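Local coordinates for protein SusD homolog (Bacteroides thetaiotaomicron VPI-5482, PDB 3IHV) that probably binds carbohydrate at the outer membrane of a gut Bacteroides, at residues Phe94-Ser99 against Ser143-Asn148; Tyr206-Gly211 against Leu473-Ile478; Thr181-Gln184 against Ser188-Tyr191. One frame throughout, in Å; residues are numbered along the deposited sequence. Where two conformers were deposited one is given.

Contact 1 (Phe94-Ser99 against Ser143-Asn148); sequences FLERIS and STQMSN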
ATOM      1  N   PHE A  94       7.537  11.030 -21.093  1.00  6.90           N
ATOM      2  CA  PHE A  94       8.293  12.095 -20.424  1.00  7.03           C
ATOM      3  C   PHE A  94       9.803  11.926 -20.599  1.00  6.95           C
ATOM      4  O   PHE A  94      10.498  12.879 -20.943  1.00  7.70           O
ATOM      5  CB  PHE A  94       7.950  12.129 -18.928  1.00  7.42           C
ATOM      6  CG  PHE A  94       8.754  13.139 -18.173  1.00  6.90           C
ATOM      7  CD1 PHE A  94       8.362  14.465 -18.161  1.00  8.77           C
ATOM      8  CD2 PHE A  94       9.908  12.779 -17.533  1.00  8.30           C
ATOM      9  CE1 PHE A  94       9.116  15.424 -17.521  1.00  7.71           C
ATOM     10  CE2 PHE A  94      10.698  13.761 -16.883  1.00  8.81           C
ATOM     11  CZ  PHE A  94      10.263  15.070 -16.874  1.00 11.16           C
ATOM     12  N   LEU A  95      10.293  10.707 -20.379  1.00  6.71           N
ATOM     13  CA  LEU A  95      11.725  10.392 -20.500  1.00  7.49           C
ATOM     14  C   LEU A  95      12.247  10.561 -21.936  1.00  7.96           C
ATOM     15  O   LEU A  95      13.308  11.159 -22.166  1.00  8.73           O
ATOM     16  CB  LEU A  95      12.017   8.991 -19.954  1.00  6.92           C
ATOM     17  CG  LEU A  95      11.772   8.873 -18.446  1.00  5.50           C
ATOM     18  CD1 LEU A  95      11.667   7.444 -17.954  1.00  4.87           C
ATOM     19  CD2 LEU A  95      12.885   9.649 -17.660  1.00  6.40           C
ATOM     20  N   GLU A  96      11.506  10.044 -22.904  1.00  8.12           N
ATOM     21  CA  GLU A  96      11.858  10.210 -24.317  1.00  8.37           C
ATOM     22  C   GLU A  96      11.942  11.679 -24.687  1.00  8.78           C
ATOM     23  O   GLU A  96      12.875  12.102 -25.338  1.00  9.25           O
ATOM     24  CB  GLU A  96      10.798   9.514 -25.194  1.00  8.56           C
ATOM     25  CG  GLU A  96      10.869   7.999 -25.099  1.00  8.28           C
ATOM     26  CD  GLU A  96       9.609   7.297 -25.573  1.00 10.18           C
ATOM     27  OE1 GLU A  96       8.788   7.917 -26.266  1.00  9.98           O
ATOM     28  OE2 GLU A  96       9.409   6.124 -25.181  1.00  9.44           O
ATOM     29  N   ARG A  97      10.939  12.448 -24.281  1.00  8.02           N
ATOM     30  CA  ARG A  97      10.867  13.840 -24.621  1.00  9.15           C
ATOM     31  C   ARG A  97      11.919  14.706 -23.934  1.00  8.89           C
ATOM     32  O   ARG A  97      12.562  15.533 -24.595  1.00  8.39           O
ATOM     33  CB  ARG A  97       9.481  14.359 -24.330  1.00 10.01           C
ATOM     34  CG  ARG A  97       8.440  13.777 -25.308  1.00 11.25           C
ATOM     35  CD  ARG A  97       7.050  14.007 -24.777  1.00 12.61           C
ATOM     36  NE  ARG A  97       6.652  15.411 -24.755  1.00 16.44           N
ATOM     37  CZ  ARG A  97       5.519  15.875 -24.208  1.00 17.11           C
ATOM     38  NH1 ARG A  97       4.657  15.050 -23.627  1.00 19.19           N
ATOM     39  NH2 ARG A  97       5.245  17.179 -24.239  1.00 21.39           N
ATOM     40  N   ILE A  98      12.109  14.519 -22.633  1.00  8.98           N
ATOM     41  CA  ILE A  98      13.104  15.334 -21.944  1.00  9.22           C
ATOM     42  C   ILE A  98      14.514  15.000 -22.465  1.00  9.87           C
ATOM     43  O   ILE A  98      15.362  15.879 -22.525  1.00  9.91           O
ATOM     44  CB  ILE A  98      12.977  15.252 -20.396  1.00  9.77           C
ATOM     45  CG1 ILE A  98      13.538  16.552 -19.772  1.00 10.67           C
ATOM     46  CG2 ILE A  98      13.586  13.940 -19.853  1.00  8.52           C
ATOM     47  CD1 ILE A  98      13.169  16.743 -18.287  1.00 14.14           C
ATOM     48  N   SER A  99      14.760  13.777 -22.914  1.00 10.58           N
ATOM     49  CA  SER A  99      16.089  13.432 -23.441  0.50 11.37           C
ATOM     50  C   SER A  99      16.434  14.339 -24.620  1.00 11.98           C
ATOM     51  O   SER A  99      17.586  14.726 -24.796  1.00 12.31           O
ATOM     52  CB  SER A  99      16.185  11.947 -23.852  0.50 11.90           C
ATOM     53  OG  SER A  99      15.486  11.702 -25.065  0.50 11.93           O
ATOM     54  N   SER A 143       8.995   1.600 -24.529  1.00  8.71           N
ATOM     55  CA  SER A 143       8.880   2.880 -25.213  1.00  8.05           C
ATOM     56  C   SER A 143       7.441   3.148 -25.571  1.00  8.02           C
ATOM     57  O   SER A 143       6.610   2.237 -25.578  1.00  8.34           O
ATOM     58  CB  SER A 143       9.744   2.894 -26.468  1.00  8.68           C
ATOM     59  OG  SER A 143       9.191   2.067 -27.468  1.00  7.12           O
ATOM     60  N   THR A 144       7.134   4.414 -25.841  1.00  7.99           N
ATOM     61  CA  THR A 144       5.830   4.782 -26.335  1.00  8.25           C
ATOM     62  C   THR A 144       5.595   4.129 -27.698  1.00  9.10           C
ATOM     63  O   THR A 144       4.487   3.707 -28.003  1.00  9.45           O
ATOM     64  CB  THR A 144       5.655   6.304 -26.470  1.00  8.25           C
ATOM     65  OG1 THR A 144       6.670   6.846 -27.322  1.00  7.86           O
ATOM     66  CG2 THR A 144       5.714   6.965 -25.094  1.00  8.05           C
ATOM     67  N   GLN A 145       6.637   4.026 -28.511  1.00  9.68           N
ATOM     68  CA  GLN A 145       6.494   3.373 -29.835  1.00 10.09           C
ATOM     69  C   GLN A 145       6.028   1.909 -29.646  1.00 10.45           C
ATOM     70  O   GLN A 145       5.118   1.463 -30.353  1.00 10.55           O
ATOM     71  CB  GLN A 145       7.808   3.429 -30.608  1.00 11.16           C
ATOM     72  CG  GLN A 145       8.181   4.807 -31.108  1.00 15.04           C
ATOM     73  CD  GLN A 145       8.767   5.798 -30.055  1.00 18.77           C
ATOM     74  OE1 GLN A 145       9.039   5.463 -28.874  1.00 15.44           O
ATOM     75  NE2 GLN A 145       8.979   7.040 -30.515  1.00 18.84           N
HETATM   76  N   MSE A 146       6.576   1.182 -28.665  1.00 10.11           N
HETATM   77  CA  MSE A 146       6.142  -0.196 -28.460  0.50 10.57           C
HETATM   78  C   MSE A 146       4.658  -0.289 -28.136  1.00 10.80           C
HETATM   79  O   MSE A 146       3.986  -1.233 -28.577  1.00 10.58           O
HETATM   80  CB  MSE A 146       6.943  -0.890 -27.380  0.50 10.88           C
HETATM   81  CG  MSE A 146       6.814  -2.381 -27.452  0.50 11.10           C
HETATM   82 SE   MSE A 146       8.034  -3.131 -26.203  0.38 12.95          SE
HETATM   83  CE  MSE A 146       9.644  -2.284 -26.855  0.50 11.73           C
ATOM     84  N   SER A 147       4.118   0.698 -27.427  1.00 10.68           N
ATOM     85  CA  SER A 147       2.696   0.696 -27.098  0.50 11.53           C
ATOM     86  C   SER A 147       1.795   0.736 -28.323  1.00 12.06           C
ATOM     87  O   SER A 147       0.619   0.436 -28.230  1.00 12.89           O
ATOM     88  CB  SER A 147       2.360   1.872 -26.185  0.50 11.28           C
ATOM     89  OG  SER A 147       3.172   1.809 -25.039  0.50 11.81           O
ATOM     90  N   ASN A 148       2.343   1.142 -29.467  1.00 11.95           N
ATOM     91  CA  ASN A 148       1.572   1.230 -30.690  1.00 13.10           C
ATOM     92  C   ASN A 148       1.823   0.086 -31.671  1.00 11.78           C
ATOM     93  O   ASN A 148       1.284   0.084 -32.777  1.00 11.25           O
ATOM     94  CB  ASN A 148       1.793   2.606 -31.306  1.00 13.71           C
ATOM     95  CG  ASN A 148       1.222   3.689 -30.402  1.00 17.50           C
ATOM     96  OD1 ASN A 148       0.082   3.563 -29.928  1.00 23.05           O
ATOM     97  ND2 ASN A 148       2.031   4.679 -30.071  1.00 20.63           N
TER

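Contact 2 (Tyr206-Gly211 against Leu473-Ile478); sequences YATWAG and LIRWGI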
ATOM      1  N   TYR A 206      13.895  -5.356  -3.570  1.00  7.03           N
ATOM      2  CA  TYR A 206      14.844  -6.428  -3.353  1.00  5.92           C
ATOM      3  C   TYR A 206      14.321  -7.506  -2.420  1.00  6.74           C
ATOM      4  O   TYR A 206      14.546  -8.694  -2.677  1.00  5.97           O
ATOM      5  CB  TYR A 206      16.166  -5.920  -2.779  1.00  6.05           C
ATOM      6  CG  TYR A 206      17.068  -5.153  -3.739  1.00  5.53           C
ATOM      7  CD1 TYR A 206      17.407  -5.688  -4.985  1.00  5.95           C
ATOM      8  CD2 TYR A 206      17.734  -4.029  -3.323  1.00  4.99           C
ATOM      9  CE1 TYR A 206      18.266  -4.995  -5.861  1.00  5.12           C
ATOM     10  CE2 TYR A 206      18.631  -3.359  -4.154  1.00  5.58           C
ATOM     11  CZ  TYR A 206      18.922  -3.866  -5.407  1.00  6.19           C
ATOM     12  OH  TYR A 206      19.794  -3.198  -6.244  1.00  7.08           O
ATOM     13  N   ALA A 207      13.657  -7.109  -1.335  1.00  6.42           N
ATOM     14  CA  ALA A 207      13.106  -8.109  -0.396  1.00  6.82           C
ATOM     15  C   ALA A 207      12.094  -9.032  -1.108  1.00  7.36           C
ATOM     16  O   ALA A 207      12.075 -10.237  -0.874  1.00  8.47           O
ATOM     17  CB  ALA A 207      12.434  -7.394   0.814  1.00  6.94           C
ATOM     18  N   THR A 208      11.273  -8.460  -1.978  1.00  7.48           N
ATOM     19  CA  THR A 208      10.218  -9.226  -2.675  1.00  7.30           C
ATOM     20  C   THR A 208      10.881 -10.167  -3.704  1.00  7.66           C
ATOM     21  O   THR A 208      10.523 -11.343  -3.816  1.00  7.65           O
ATOM     22  CB  THR A 208       9.163  -8.304  -3.307  1.00  8.21           C
ATOM     23  OG1 THR A 208       8.650  -7.367  -2.321  1.00  7.29           O
ATOM     24  CG2 THR A 208       8.018  -9.136  -3.953  1.00  5.86           C
ATOM     25  N   TRP A 209      11.877  -9.646  -4.429  1.00  7.63           N
ATOM     26  CA  TRP A 209      12.660 -10.400  -5.397  1.00  6.44           C
ATOM     27  C   TRP A 209      13.307 -11.616  -4.755  1.00  6.64           C
ATOM     28  O   TRP A 209      13.405 -12.692  -5.387  1.00  7.04           O
ATOM     29  CB  TRP A 209      13.708  -9.462  -5.981  1.00  6.70           C
ATOM     30  CG  TRP A 209      14.426  -9.854  -7.197  1.00  7.70           C
ATOM     31  CD1 TRP A 209      14.539 -11.093  -7.791  1.00  8.93           C
ATOM     32  CD2 TRP A 209      15.268  -8.983  -7.934  1.00  8.29           C
ATOM     33  NE1 TRP A 209      15.339 -11.007  -8.914  1.00  8.51           N
ATOM     34  CE2 TRP A 209      15.813  -9.723  -9.004  1.00  6.79           C
ATOM     35  CE3 TRP A 209      15.599  -7.632  -7.803  1.00  7.96           C
ATOM     36  CZ2 TRP A 209      16.679  -9.148  -9.943  1.00  8.80           C
ATOM     37  CZ3 TRP A 209      16.456  -7.063  -8.751  1.00  8.19           C
ATOM     38  CH2 TRP A 209      16.974  -7.821  -9.793  1.00  8.83           C
ATOM     39  N   ALA A 210      13.725 -11.471  -3.485  1.00  5.82           N
ATOM     40  CA  ALA A 210      14.296 -12.560  -2.708  1.00  6.34           C
ATOM     41  C   ALA A 210      13.266 -13.601  -2.271  1.00  6.17           C
ATOM     42  O   ALA A 210      13.626 -14.738  -1.983  1.00  8.44           O
ATOM     43  CB  ALA A 210      15.001 -12.005  -1.458  1.00  5.80           C
ATOM     44  N   GLY A 211      12.007 -13.195  -2.188  1.00  6.62           N
ATOM     45  CA  GLY A 211      10.927 -14.079  -1.790  1.00  5.65           C
ATOM     46  C   GLY A 211      10.246 -14.727  -2.967  1.00  6.45           C
ATOM     47  O   GLY A 211      10.737 -14.725  -4.107  1.00  6.51           O
ATOM     48  N   LEU A 473       2.381 -11.919   2.708  1.00  7.96           N
ATOM     49  CA  LEU A 473       2.094 -13.358   2.810  1.00  8.75           C
ATOM     50  C   LEU A 473       2.516 -14.105   1.539  1.00  8.73           C
ATOM     51  O   LEU A 473       3.125 -15.190   1.587  1.00  8.44           O
ATOM     52  CB  LEU A 473       0.599 -13.588   3.120  1.00  8.82           C
ATOM     53  CG  LEU A 473       0.086 -13.117   4.489  1.00  8.21           C
ATOM     54  CD1 LEU A 473      -1.453 -13.295   4.603  1.00  5.70           C
ATOM     55  CD2 LEU A 473       0.797 -13.824   5.653  1.00  6.55           C
ATOM     56  N   ILE A 474       2.255 -13.477   0.399  1.00  8.91           N
ATOM     57  CA  ILE A 474       2.627 -14.030  -0.889  1.00  8.27           C
ATOM     58  C   ILE A 474       4.151 -14.135  -1.038  1.00  8.44           C
ATOM     59  O   ILE A 474       4.659 -15.202  -1.350  1.00  7.59           O
ATOM     60  CB  ILE A 474       1.972 -13.242  -2.074  1.00  8.72           C
ATOM     61  CG1 ILE A 474       0.469 -13.509  -2.079  1.00  7.77           C
ATOM     62  CG2 ILE A 474       2.583 -13.695  -3.410  1.00  8.11           C
ATOM     63  CD1 ILE A 474      -0.358 -12.657  -2.997  1.00  6.96           C
ATOM     64  N   ARG A 475       4.900 -13.061  -0.777  1.00  7.53           N
ATOM     65  CA  ARG A 475       6.348 -13.154  -0.945  1.00  7.64           C
ATOM     66  C   ARG A 475       6.984 -14.121   0.075  1.00  8.03           C
ATOM     67  O   ARG A 475       8.049 -14.711  -0.177  1.00  7.31           O
ATOM     68  CB  ARG A 475       6.985 -11.766  -0.916  1.00  7.62           C
ATOM     69  CG  ARG A 475       6.970 -11.091   0.453  1.00  8.17           C
ATOM     70  CD  ARG A 475       7.535  -9.674   0.366  1.00  8.50           C
ATOM     71  NE  ARG A 475       7.464  -8.997   1.662  1.00  7.07           N
ATOM     72  CZ  ARG A 475       8.388  -9.077   2.608  1.00  7.29           C
ATOM     73  NH1 ARG A 475       9.486  -9.753   2.405  1.00  7.40           N
ATOM     74  NH2 ARG A 475       8.223  -8.435   3.744  1.00  6.65           N
ATOM     75  N   TRP A 476       6.304 -14.310   1.216  1.00  7.54           N
ATOM     76  CA  TRP A 476       6.739 -15.288   2.194  1.00  6.90           C
ATOM     77  C   TRP A 476       6.367 -16.718   1.829  1.00  7.40           C
ATOM     78  O   TRP A 476       6.832 -17.629   2.482  1.00  8.05           O
ATOM     79  CB  TRP A 476       6.197 -14.970   3.593  1.00  6.96           C
ATOM     80  CG  TRP A 476       6.687 -13.650   4.176  1.00  5.83           C
ATOM     81  CD1 TRP A 476       7.887 -13.063   3.937  1.00  6.39           C
ATOM     82  CD2 TRP A 476       5.971 -12.764   5.048  1.00  7.00           C
ATOM     83  NE1 TRP A 476       7.978 -11.884   4.608  1.00  6.92           N
ATOM     84  CE2 TRP A 476       6.821 -11.693   5.332  1.00  5.70           C
ATOM     85  CE3 TRP A 476       4.729 -12.822   5.681  1.00  7.02           C
ATOM     86  CZ2 TRP A 476       6.445 -10.637   6.138  1.00  8.91           C
ATOM     87  CZ3 TRP A 476       4.348 -11.759   6.504  1.00  7.77           C
ATOM     88  CH2 TRP A 476       5.203 -10.688   6.725  1.00  7.86           C
ATOM     89  N   GLY A 477       5.505 -16.897   0.821  1.00  7.17           N
ATOM     90  CA  GLY A 477       5.082 -18.194   0.344  1.00  7.40           C
ATOM     91  C   GLY A 477       4.067 -18.856   1.260  1.00  7.62           C
ATOM     92  O   GLY A 477       3.889 -20.051   1.222  1.00  7.26           O
ATOM     93  N   ILE A 478       3.352 -18.061   2.057  1.00  7.43           N
ATOM     94  CA  ILE A 478       2.392 -18.621   3.020  1.00  7.05           C
ATOM     95  C   ILE A 478       0.948 -18.117   2.871  1.00  7.53           C
ATOM     96  O   ILE A 478       0.174 -18.222   3.809  1.00  7.81           O
ATOM     97  CB  ILE A 478       2.909 -18.387   4.483  1.00  7.84           C
ATOM     98  CG1 ILE A 478       3.033 -16.897   4.863  1.00  7.63           C
ATOM     99  CG2 ILE A 478       4.220 -19.124   4.683  1.00  8.83           C
ATOM    100  CD1 ILE A 478       3.385 -16.651   6.347  1.00  8.03           C
TER
HETATM  101  O   HOH W   1      10.238 -11.758   0.533  1.00  7.94           O

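Contact 3 (Thr181-Gln184 against Ser188-Tyr191); sequences TDDQ and SNDY. With EDO (1,2-ethanediol), chain N.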
ATOM      1  N   THR A 181      14.663  16.566   2.811  1.00  7.76           N
ATOM      2  CA  THR A 181      15.023  17.711   3.657  1.00  9.88           C
ATOM      3  C   THR A 181      16.324  18.430   3.244  1.00 10.55           C
ATOM      4  O   THR A 181      16.660  19.475   3.797  1.00 10.88           O
ATOM      5  CB  THR A 181      15.133  17.228   5.123  1.00 10.50           C
ATOM      6  OG1 THR A 181      16.086  16.158   5.194  1.00  9.10           O
ATOM      7  CG2 THR A 181      13.746  16.691   5.595  1.00 10.15           C
ATOM      8  N   ASP A 182      17.049  17.881   2.279  1.00 10.11           N
ATOM      9  CA  ASP A 182      18.297  18.460   1.802  1.00 11.61           C
ATOM     10  C   ASP A 182      18.087  19.276   0.519  1.00 11.71           C
ATOM     11  O   ASP A 182      18.948  20.069   0.119  1.00 14.12           O
ATOM     12  CB  ASP A 182      19.275  17.366   1.357  1.00 12.10           C
ATOM     13  CG  ASP A 182      19.991  16.638   2.487  1.00 16.34           C
ATOM     14  OD1 ASP A 182      20.085  17.156   3.598  1.00 19.26           O
ATOM     15  OD2 ASP A 182      20.544  15.513   2.221  1.00 16.37           O
ATOM     16  N   ASP A 183      16.938  19.110  -0.090  1.00 10.80           N
ATOM     17  CA  ASP A 183      16.616  19.649  -1.400  1.00  9.95           C
ATOM     18  C   ASP A 183      16.467  21.165  -1.486  1.00 11.01           C
ATOM     19  O   ASP A 183      15.496  21.721  -0.999  1.00 10.99           O
ATOM     20  CB  ASP A 183      15.326  18.952  -1.833  1.00  9.39           C
ATOM     21  CG  ASP A 183      14.891  19.264  -3.247  1.00  9.64           C
ATOM     22  OD1 ASP A 183      15.579  19.985  -3.978  1.00  7.06           O
ATOM     23  OD2 ASP A 183      13.819  18.699  -3.622  1.00  8.95           O
ATOM     24  N   GLN A 184      17.451  21.823  -2.075  1.00 10.74           N
ATOM     25  CA  GLN A 184      17.327  23.245  -2.328  1.00 12.32           C
ATOM     26  C   GLN A 184      17.227  23.518  -3.836  1.00 11.17           C
ATOM     27  O   GLN A 184      17.489  24.627  -4.271  1.00 11.66           O
ATOM     28  CB  GLN A 184      18.430  24.047  -1.612  1.00 13.46           C
ATOM     29  CG  GLN A 184      18.248  23.961  -0.045  1.00 15.87           C
ATOM     30  CD  GLN A 184      19.122  24.946   0.742  1.00 18.84           C
ATOM     31  OE1 GLN A 184      19.621  25.933   0.204  1.00 21.45           O
ATOM     32  NE2 GLN A 184      19.293  24.671   2.038  1.00 18.29           N
ATOM     33  N   SER A 188       9.209  22.722  -4.053  1.00 12.21           N
ATOM     34  CA  SER A 188       8.461  21.860  -3.158  1.00 12.52           C
ATOM     35  C   SER A 188       8.639  20.424  -3.600  1.00 11.28           C
ATOM     36  O   SER A 188       8.579  20.144  -4.797  1.00 12.35           O
ATOM     37  CB  SER A 188       6.977  22.220  -3.277  1.00 12.57           C
ATOM     38  OG  SER A 188       6.142  21.242  -2.713  1.00 16.91           O
ATOM     39  N   ASN A 189       8.858  19.512  -2.667  1.00  8.86           N
ATOM     40  CA  ASN A 189       8.899  18.108  -3.030  1.00  7.85           C
ATOM     41  C   ASN A 189       7.824  17.295  -2.288  1.00  7.61           C
ATOM     42  O   ASN A 189       7.884  16.073  -2.285  1.00  5.69           O
ATOM     43  CB  ASN A 189      10.319  17.505  -2.880  1.00  7.36           C
ATOM     44  CG  ASN A 189      10.841  17.599  -1.479  1.00  7.97           C
ATOM     45  OD1 ASN A 189      10.156  17.219  -0.542  1.00  9.04           O
ATOM     46  ND2 ASN A 189      12.077  18.073  -1.329  1.00  5.64           N
ATOM     47  N   ASP A 190       6.812  18.001  -1.738  1.00  6.95           N
ATOM     48  CA  ASP A 190       5.706  17.357  -1.031  1.00  7.58           C
ATOM     49  C   ASP A 190       5.083  16.294  -1.949  1.00  7.28           C
ATOM     50  O   ASP A 190       4.737  16.585  -3.088  1.00  5.80           O
ATOM     51  CB  ASP A 190       4.564  18.344  -0.699  1.00  8.44           C
ATOM     52  CG  ASP A 190       4.990  19.510   0.170  1.00 10.71           C
ATOM     53  OD1 ASP A 190       6.158  19.905   0.159  1.00 13.08           O
ATOM     54  OD2 ASP A 190       4.120  20.063   0.867  1.00 12.67           O
ATOM     55  N   TYR A 191       5.011  15.067  -1.454  1.00  8.13           N
ATOM     56  CA  TYR A 191       4.375  13.925  -2.134  1.00  7.79           C
ATOM     57  C   TYR A 191       5.038  13.554  -3.445  1.00  8.51           C
ATOM     58  O   TYR A 191       4.419  12.918  -4.303  1.00  9.35           O
ATOM     59  CB  TYR A 191       2.874  14.173  -2.363  1.00  8.50           C
ATOM     60  CG  TYR A 191       2.105  14.591  -1.123  1.00  7.86           C
ATOM     61  CD1 TYR A 191       1.768  13.681  -0.144  1.00  9.76           C
ATOM     62  CD2 TYR A 191       1.689  15.924  -0.950  1.00  7.48           C
ATOM     63  CE1 TYR A 191       1.047  14.065   0.993  1.00  7.14           C
ATOM     64  CE2 TYR A 191       0.991  16.305   0.176  1.00  6.92           C
ATOM     65  CZ  TYR A 191       0.675  15.377   1.137  1.00  6.74           C
ATOM     66  OH  TYR A 191      -0.017  15.748   2.259  1.00  7.81           O
TER
HETATM   67  C1  EDO N  23       4.741   9.400  -5.074  1.00 25.15           C
HETATM   68  O1  EDO N  23       5.580  10.352  -4.386  1.00 23.43           O
HETATM   69  C2  EDO N  23       3.325   9.393  -4.474  1.00 23.06           C
HETATM   70  O2  EDO N  23       2.708  10.685  -4.384  1.00 21.76           O

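Contact 1 (Phe94-Ser99 against Ser143-Asn148)
Glu96 reaches from its helix to the first turn of a short, weakly bonded helix and grips Thr144 with both carboxylate oxygens. Thr144 OG1 donates to Glu96 OE1 at 2.6 Å. Beside it, Thr144 N donates to Glu96 OE2 at 2.9 Å, with an angle of 165° at the hydrogen, so this bond is nearly straight. Each oxygen uses its syn lone pair, the one on the side of its partner, so the carboxylate is held at both oxygens by one residue, which should limit its rotation. The chain of Glu96 runs extended beyond CG, and the two side chains approach from opposite directions. On the other residue, Thr144 OG1 lies between its backbone N and carbonyl carbon (chi1 57°), a rotamer that turns the hydroxyl to the same carboxylate as the backbone N-H. The methyl closes in on the same acid, with Thr144 CG2 3.4 Å from Glu96 OE1.

One step outward, Ser143 is the N-cap of the short helix 144-147: its OG accepts from the N of Met146, a selenomethionine, at 3.0 Å. The first turn thus has two side-chain acceptors, Ser143 OG from within and Glu96 from outside, and the carboxylate may gain a little from the N-terminal end of this short helix. Glu96 OE2 further rests 3.3 Å from Ser143 CA. Met146 O is in turn hydrogen-bonded to Tyr154 OH.

Most of the surrounding partners are helical: Thr144 also packs on Tyr89, Asn92 and Asp93 of helix 75-101, while Phe94 and Ile98 of that helix pack against helices 107-135 and 17-29.

Contact 2 (Tyr206-Gly211 against Leu473-Ile478)
Arg475 holds CG between its backbone N and carbonyl carbon (chi1 70°) and then runs extended to NE, a path that lays its aliphatic part across Thr208 at about a right angle. It joins two helix C-termini in the helical, TPR-related fold of SusD proteins: 195-210 runs out at Gly211, while 469-475 is closed by a Schellman motif in which Gly477 has positive phi (76°). Arg475 CD sits 3.7 Å from Thr208 OG1, a hydroxyl already bonded to Lys204 O of its own helix. The charged end meets helix 195-210 through a bridging water, which accepts from Arg475 NH1 at 2.8 Å, at the edge and in the plane of the guanidinium, and donates to Ala207 O at 2.8 Å. Salt bridges to Asp472 through NE and Glu406 through NH2 fix the rotation of the group. Trp476 NE1, itself bonded to Glu406, lies 3.2 Å above one guanidinium face, toward its rim. The backbones come closest beside Gly211, with no side chain between them: Gly211 CA is 4.7 Å from Arg475 CA, and Gly211 CA makes a CH...O contact of 3.4 Å with Arg475 O.

Contact 3 (Thr181-Gln184 against Ser188-Tyr191)
Asn189 and Asp183 fasten together two parts of the irregular loop between helices 159-176 and 195-210, with an Asx turn on the Asp183 side, where OD1 accepts from Tyr185 N. Taking the second segment in order, Ser188, whose CB is directed away from 181-184, leads the extended backbone into Asn189. There the amide nitrogen makes the bridge: Asn189 ND2 donates to Asp183 OD2 at 2.9 Å, with an angle of 170° at the hydrogen. Asp183 OD2 is met on its anti side, 22° out of the carboxylate plane, yet lies almost within the amide plane of Asn189, so the donor is better aligned than the acceptor. With chi1 of Asp183 at -174°, CG stands opposite the backbone N, and OD2 meets the Asn189 amide. A salt bridge from Arg186 NE also reaches Asp183 OD2, and Asn189 ND2 makes a second bond to Ala180 O; the amide nitrogen therefore clamps two points of the preceding chain at once. Asp190 follows at the surface and packs on Trp254. Tyr191 takes a left-handed backbone conformation, and its side chain touches Trp254, Ser264 and Asn391, the last a ligand of a sodium ion. Its carbonyl faces a bound ethanediol, probably from the crystallisation liquor, whose O1 donates to Tyr191 O at 2.8 Å.

How the contacts relate
The three contacts are separate: their centres lie about 32 Å (contacts 1 and 2), about 27 Å (1 and 3) and about 32 Å (2 and 3) apart, and even the nearest atoms of contacts 1 and 3 are about 13 Å from each other. Along the chain contact 1 comes first, contact 3 next, and contact 2 closes last. Contacts 1 and 3 both fall within the N-terminal, starch-binding-associated part of the chain. The loop of contact 3 runs into helix 195-210, whose far end supplies one half of contact 2. Contact 2, the most central at about 15 Å from the chain centre, brings together segments 262 residues apart in sequence and so joins the N-terminal helices to the C-terminal SusD region, whereas the other two are more local ties.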